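Local coordinates for phage-related protein (Bacillus cereus, PDB 4JG2) that is of unknown function but belongs to the Enc34 phage single-stranded DNA-binding protein family and so may bind single-stranded DNA, at residues G60-K72 / Y122-P136. Numbering follows the deposited sequence.
Sequences GAEKYSVSVLIPK and YKGHYFVNANSKTPP
Tyr64 and Ser132 open a run of antiparallel pairing that continues through Val66-Ala130 and Val68-Val128 to Ile70-Tyr126, each pair joined by two backbone hydrogen bonds. One further bond, Lys72 N to Gly124 O at 2.9 Å, carries the pairing into the type II turn Tyr122-His125.

Rings close both ends. Pro135 lies over one face of Tyr64, its CA 3.6 Å from the ring centroid in a CH-pi contact. At the other end the extended chain of Lys72 lays CE over the centre of the Tyr126 ring, 4.0 Å from the centroid, and NZ continues above the same face in a longer cation-pi contact at 5.0 Å. That ammonium also forms salt bridges with Asp112 and Asp114, which probably secure its charge. Between the ends, chi1 -56° and chi2 -180° send Leu69 CD1 onward and turn CD2 onto the face of Tyr122, 3.6 Å from the ring centroid. The same methyl also meets Phe127 CB. The Tyr122 hydroxyl is hydrogen-bonded to Ser47 OG.

In one of its two conformers Val128 sets CG2 3.5 Å from Val68 CB and CG1 beside Ile70 CD1. These are the central strands of a four-stranded antiparallel sheet: backbone bonds set the register, apolar groups of one face pack on helix 75-96 around Ile70 and strand 175-186 around Val66 and Ala130, and on the other Tyr122 covers Leu69 and bonds to adjoining strand 45-50.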
loop_
_atom_site.group_PDB
_atom_site.type_symbol
_atom_site.label_atom_id
_atom_site.label_comp_id
_atom_site.label_asym_id
_atom_site.label_seq_id
_atom_site.Cartn_x
_atom_site.Cartn_y
_atom_site.Cartn_z
ATOM N N GLY A 60 -15.086 -7.028 4.935
ATOM C CA GLY A 60 -14.014 -7.872 4.398
ATOM C C GLY A 60 -13.274 -8.561 5.530
ATOM O O GLY A 60 -13.450 -8.256 6.718
ATOM N N ALA A 61 -12.438 -9.539 5.186
ATOM C CA ALA A 61 -11.670 -10.263 6.203
ATOM C C ALA A 61 -10.725 -9.335 6.925
ATOM O O ALA A 61 -10.173 -8.405 6.311
ATOM C CB ALA A 61 -10.901 -11.388 5.562
ATOM N N GLU A 62 -10.559 -9.535 8.222
ATOM C CA GLU A 62 -9.716 -8.623 9.020
ATOM C C GLU A 62 -8.268 -8.695 8.540
ATOM O O GLU A 62 -7.687 -9.748 8.409
ATOM C CB GLU A 62 -9.818 -9.059 10.465
ATOM C CG GLU A 62 -9.186 -8.184 11.457
ATOM C CD GLU A 62 -9.524 -8.644 12.866
ATOM O OE1 GLU A 62 -8.671 -9.322 13.499
ATOM O OE2 GLU A 62 -10.694 -8.436 13.300
ATOM N N LYS A 63 -7.720 -7.521 8.246
ATOM C CA LYS A 63 -6.380 -7.379 7.693
ATOM C C LYS A 63 -5.750 -6.064 8.179
ATOM O O LYS A 63 -6.437 -5.113 8.548
ATOM C CB LYS A 63 -6.420 -7.326 6.129
ATOM C CG LYS A 63 -6.693 -8.682 5.491
ATOM C CD LYS A 63 -6.596 -8.676 3.983
ATOM C CE LYS A 63 -7.659 -7.870 3.326
ATOM N NZ LYS A 63 -9.012 -8.394 3.526
ATOM N N TYR A 64 -4.433 -6.088 8.200
ATOM C CA TYR A 64 -3.645 -4.862 8.323
ATOM C C TYR A 64 -3.736 -4.135 6.985
ATOM O O TYR A 64 -3.698 -4.782 5.914
ATOM C CB TYR A 64 -2.211 -5.167 8.709
ATOM C CG TYR A 64 -2.086 -5.882 10.042
ATOM C CD1 TYR A 64 -2.189 -7.255 10.171
ATOM C CD2 TYR A 64 -1.863 -5.143 11.193
ATOM C CE1 TYR A 64 -2.156 -7.851 11.404
ATOM C CE2 TYR A 64 -1.763 -5.713 12.428
ATOM C CZ TYR A 64 -1.910 -7.077 12.526
ATOM O OH TYR A 64 -1.821 -7.680 13.775
ATOM N N SER A 65 -3.843 -2.821 7.003
ATOM C CA SER A 65 -4.020 -2.101 5.770
ATOM C C SER A 65 -3.646 -0.653 5.950
ATOM O O SER A 65 -3.608 -0.103 7.036
ATOM C CB SER A 65 -5.479 -2.199 5.311
ATOM O OG SER A 65 -6.395 -1.591 6.251
ATOM N N VAL A 66 -3.400 0.014 4.798
ATOM C CA VAL A 66 -3.175 1.452 4.745
ATOM C C VAL A 66 -3.401 1.874 3.297
ATOM O O VAL A 66 -3.119 1.122 2.391
ATOM C CB VAL A 66 -1.739 1.828 5.198
ATOM C CG1 VAL A 66 -0.678 1.095 4.452
ATOM C CG2 VAL A 66 -1.515 3.318 5.250
ATOM N N SER A 67 -3.926 3.097 3.151
ATOM C CA SER A 67 -4.019 3.777 1.864
ATOM C C SER A 67 -2.765 4.651 1.742
ATOM O O SER A 67 -2.599 5.607 2.496
ATOM C CB SER A 67 -5.315 4.571 1.750
ATOM O OG SER A 67 -6.431 3.687 1.672
ATOM N N VAL A 68 -1.881 4.285 0.810
ATOM C CA VAL A 68 -0.621 4.935 0.675
ATOM C C VAL A 68 -0.753 6.043 -0.374
ATOM O O VAL A 68 -1.086 5.770 -1.548
ATOM C CB VAL A 68 0.337 3.822 0.183
ATOM C CG1 VAL A 68 1.726 4.312 0.015
ATOM C CG2 VAL A 68 0.314 2.588 1.123
ATOM N N LEU A 69 -0.498 7.284 0.041
ATOM C CA LEU A 69 -0.622 8.458 -0.803
ATOM C C LEU A 69 0.716 8.809 -1.396
ATOM O O LEU A 69 1.656 9.147 -0.655
ATOM C CB LEU A 69 -1.197 9.618 0.003
ATOM C CG LEU A 69 -2.521 9.409 0.691
ATOM C CD1 LEU A 69 -2.951 10.656 1.433
ATOM C CD2 LEU A 69 -3.621 8.833 -0.101
ATOM N N ILE A 70 0.814 8.745 -2.712
ATOM C CA ILE A 70 2.053 8.967 -3.456
ATOM C C ILE A 70 1.939 10.258 -4.251
ATOM O O ILE A 70 1.089 10.370 -5.130
ATOM C CB ILE A 70 2.246 7.783 -4.427
ATOM C CG1 ILE A 70 2.345 6.458 -3.623
ATOM C CG2 ILE A 70 3.488 7.964 -5.313
ATOM C CD1 ILE A 70 1.871 5.249 -4.298
ATOM N N PRO A 71 2.743 11.264 -3.887
ATOM C CA PRO A 71 2.592 12.507 -4.630
ATOM C C PRO A 71 2.792 12.294 -6.125
ATOM O O PRO A 71 3.697 11.562 -6.507
ATOM C CB PRO A 71 3.649 13.429 -4.000
ATOM C CG PRO A 71 4.298 12.695 -2.959
ATOM C CD PRO A 71 3.769 11.336 -2.834
ATOM N N LYS A 72 2.054 13.053 -6.953
ATOM C CA LYS A 72 2.229 12.947 -8.388
ATOM C C LYS A 72 3.584 13.438 -8.860
ATOM O O LYS A 72 3.980 13.141 -9.963
ATOM C CB LYS A 72 1.062 13.651 -9.085
ATOM C CG LYS A 72 -0.224 12.848 -8.948
ATOM C CD LYS A 72 -1.384 13.402 -9.764
ATOM C CE LYS A 72 -2.616 12.497 -9.691
ATOM N NZ LYS A 72 -3.739 12.973 -10.520
ATOM N N TYR A 122 -5.920 13.726 -0.645
ATOM C CA TYR A 122 -5.715 12.941 -1.837
ATOM C C TYR A 122 -5.400 13.813 -3.079
ATOM O O TYR A 122 -4.957 13.274 -4.086
ATOM C CB TYR A 122 -6.913 12.033 -2.097
ATOM C CG TYR A 122 -6.993 10.796 -1.217
ATOM C CD1 TYR A 122 -7.194 10.872 0.149
ATOM C CD2 TYR A 122 -6.902 9.515 -1.762
ATOM C CE1 TYR A 122 -7.235 9.743 0.940
ATOM C CE2 TYR A 122 -6.963 8.382 -0.959
ATOM C CZ TYR A 122 -7.137 8.507 0.366
ATOM O OH TYR A 122 -7.208 7.362 1.158
ATOM N N LYS A 123 -5.727 15.102 -3.020
ATOM C CA LYS A 123 -5.431 15.983 -4.174
ATOM C C LYS A 123 -3.928 15.941 -4.462
ATOM O O LYS A 123 -3.107 15.968 -3.525
ATOM C CB LYS A 123 -5.927 17.396 -3.941
ATOM C CG LYS A 123 -7.433 17.501 -3.731
ATOM C CD LYS A 123 -8.292 16.880 -4.864
ATOM C CE LYS A 123 -9.836 17.026 -4.660
ATOM N NZ LYS A 123 -10.561 16.121 -5.618
ATOM N N GLY A 124 -3.563 15.898 -5.755
ATOM C CA GLY A 124 -2.190 15.856 -6.110
ATOM C C GLY A 124 -1.467 14.556 -5.807
ATOM O O GLY A 124 -0.232 14.535 -5.893
ATOM N N HIS A 125 -2.200 13.493 -5.540
ATOM C CA HIS A 125 -1.645 12.195 -5.238
ATOM C C HIS A 125 -2.306 11.089 -6.003
ATOM O O HIS A 125 -3.500 11.148 -6.316
ATOM C CB HIS A 125 -1.833 11.880 -3.723
ATOM C CG HIS A 125 -0.995 12.730 -2.813
ATOM N ND1 HIS A 125 -1.258 14.043 -2.568
ATOM C CD2 HIS A 125 0.125 12.453 -2.099
ATOM C CE1 HIS A 125 -0.341 14.533 -1.764
ATOM N NE2 HIS A 125 0.503 13.588 -1.452
ATOM N N TYR A 126 -1.511 10.070 -6.282
ATOM C CA TYR A 126 -2.028 8.742 -6.574
ATOM C C TYR A 126 -2.169 8.040 -5.198
ATOM O O TYR A 126 -1.587 8.475 -4.189
ATOM C CB TYR A 126 -1.093 7.929 -7.443
ATOM C CG TYR A 126 -0.995 8.448 -8.884
ATOM C CD1 TYR A 126 -2.025 8.194 -9.786
ATOM C CD2 TYR A 126 0.112 9.118 -9.341
ATOM C CE1 TYR A 126 -1.981 8.595 -11.093
ATOM C CE2 TYR A 126 0.203 9.552 -10.650
ATOM C CZ TYR A 126 -0.860 9.298 -11.520
ATOM O OH TYR A 126 -0.777 9.716 -12.836
ATOM N N PHE A 127 -2.880 6.926 -5.161
ATOM C CA PHE A 127 -2.966 6.140 -3.960
ATOM C C PHE A 127 -3.018 4.682 -4.289
ATOM O O PHE A 127 -3.540 4.253 -5.338
ATOM C CB PHE A 127 -4.172 6.562 -3.046
ATOM C CG PHE A 127 -5.545 6.330 -3.578
ATOM C CD1 PHE A 127 -6.314 5.222 -3.205
ATOM C CD2 PHE A 127 -6.112 7.249 -4.447
ATOM C CE1 PHE A 127 -7.601 5.103 -3.627
ATOM C CE2 PHE A 127 -7.431 7.089 -4.864
ATOM C CZ PHE A 127 -8.185 6.001 -4.469
ATOM N N VAL A 128 -2.553 3.867 -3.335
ATOM C CA VAL A 128 -2.645 2.415 -3.442
ATOM C C VAL A 128 -3.222 1.947 -2.087
ATOM O O VAL A 128 -2.895 2.515 -1.041
ATOM C CB VAL A 128 -1.281 1.754 -3.743
ATOM C CG1 VAL A 128 -0.545 2.501 -4.854
ATOM C CG2 VAL A 128 -0.389 1.694 -2.547
ATOM N N ASN A 129 -4.149 0.998 -2.168
ATOM C CA ASN A 129 -4.732 0.344 -1.021
ATOM C C ASN A 129 -3.923 -0.945 -0.780
ATOM O O ASN A 129 -4.108 -1.914 -1.532
ATOM C CB ASN A 129 -6.192 0.090 -1.206
ATOM C CG ASN A 129 -7.003 1.369 -1.294
ATOM O OD1 ASN A 129 -6.658 2.402 -0.726
ATOM N ND2 ASN A 129 -8.054 1.294 -2.047
ATOM N N ALA A 130 -3.065 -0.959 0.201
ATOM C CA ALA A 130 -2.218 -2.081 0.510
ATOM C C ALA A 130 -2.754 -2.839 1.737
ATOM O O ALA A 130 -3.240 -2.222 2.677
ATOM C CB ALA A 130 -0.780 -1.655 0.773
ATOM N N ASN A 131 -2.666 -4.162 1.734
ATOM C CA ASN A 131 -3.157 -4.933 2.906
ATOM C C ASN A 131 -2.364 -6.206 3.083
ATOM O O ASN A 131 -1.611 -6.659 2.172
ATOM C CB ASN A 131 -4.664 -5.131 2.808
ATOM C CG ASN A 131 -5.101 -6.016 1.660
ATOM O OD1 ASN A 131 -4.535 -7.087 1.444
ATOM N ND2 ASN A 131 -6.098 -5.549 0.923
ATOM N N SER A 132 -2.495 -6.810 4.245
ATOM C CA SER A 132 -1.837 -8.075 4.567
ATOM C C SER A 132 -2.592 -8.705 5.727
ATOM O O SER A 132 -3.202 -8.022 6.523
ATOM C CB SER A 132 -0.417 -7.795 5.084
ATOM O OG SER A 132 0.238 -8.978 5.470
ATOM N N LYS A 133 -2.557 -10.035 5.823
ATOM C CA LYS A 133 -3.137 -10.704 6.970
ATOM C C LYS A 133 -2.267 -10.572 8.235
ATOM O O LYS A 133 -2.786 -10.627 9.357
ATOM C CB LYS A 133 -3.365 -12.181 6.658
ATOM C CG LYS A 133 -4.558 -12.429 5.738
ATOM C CD LYS A 133 -5.872 -12.329 6.539
ATOM C CE LYS A 133 -7.118 -12.427 5.712
ATOM N NZ LYS A 133 -7.384 -13.804 5.199
ATOM N N THR A 134 -0.955 -10.514 8.028
ATOM C CA THR A 134 0.049 -10.500 9.087
ATOM C C THR A 134 0.568 -9.088 9.346
ATOM O O THR A 134 0.542 -8.231 8.454
ATOM C CB THR A 134 1.178 -11.467 8.781
ATOM O OG1 THR A 134 1.698 -11.122 7.518
ATOM C CG2 THR A 134 0.722 -12.970 8.794
ATOM N N PRO A 135 1.055 -8.807 10.553
ATOM C CA PRO A 135 1.449 -7.474 10.890
ATOM C C PRO A 135 2.720 -6.959 10.221
ATOM O O PRO A 135 3.699 -7.683 10.167
ATOM C CB PRO A 135 1.637 -7.553 12.418
ATOM C CG PRO A 135 1.905 -8.968 12.692
ATOM C CD PRO A 135 1.097 -9.700 11.735
ATOM N N PRO A 136 2.705 -5.691 9.774
ATOM C CA PRO A 136 3.951 -5.123 9.276
ATOM C C PRO A 136 4.943 -4.824 10.390
ATOM O O PRO A 136 4.525 -4.620 11.543
ATOM C CB PRO A 136 3.486 -3.775 8.666
ATOM C CG PRO A 136 2.233 -3.455 9.416
ATOM C CD PRO A 136 1.559 -4.763 9.671
HETATM O O HOH W 1 -5.404 -9.913 10.157
HETATM O O HOH W 2 -8.472 4.743 0.239
#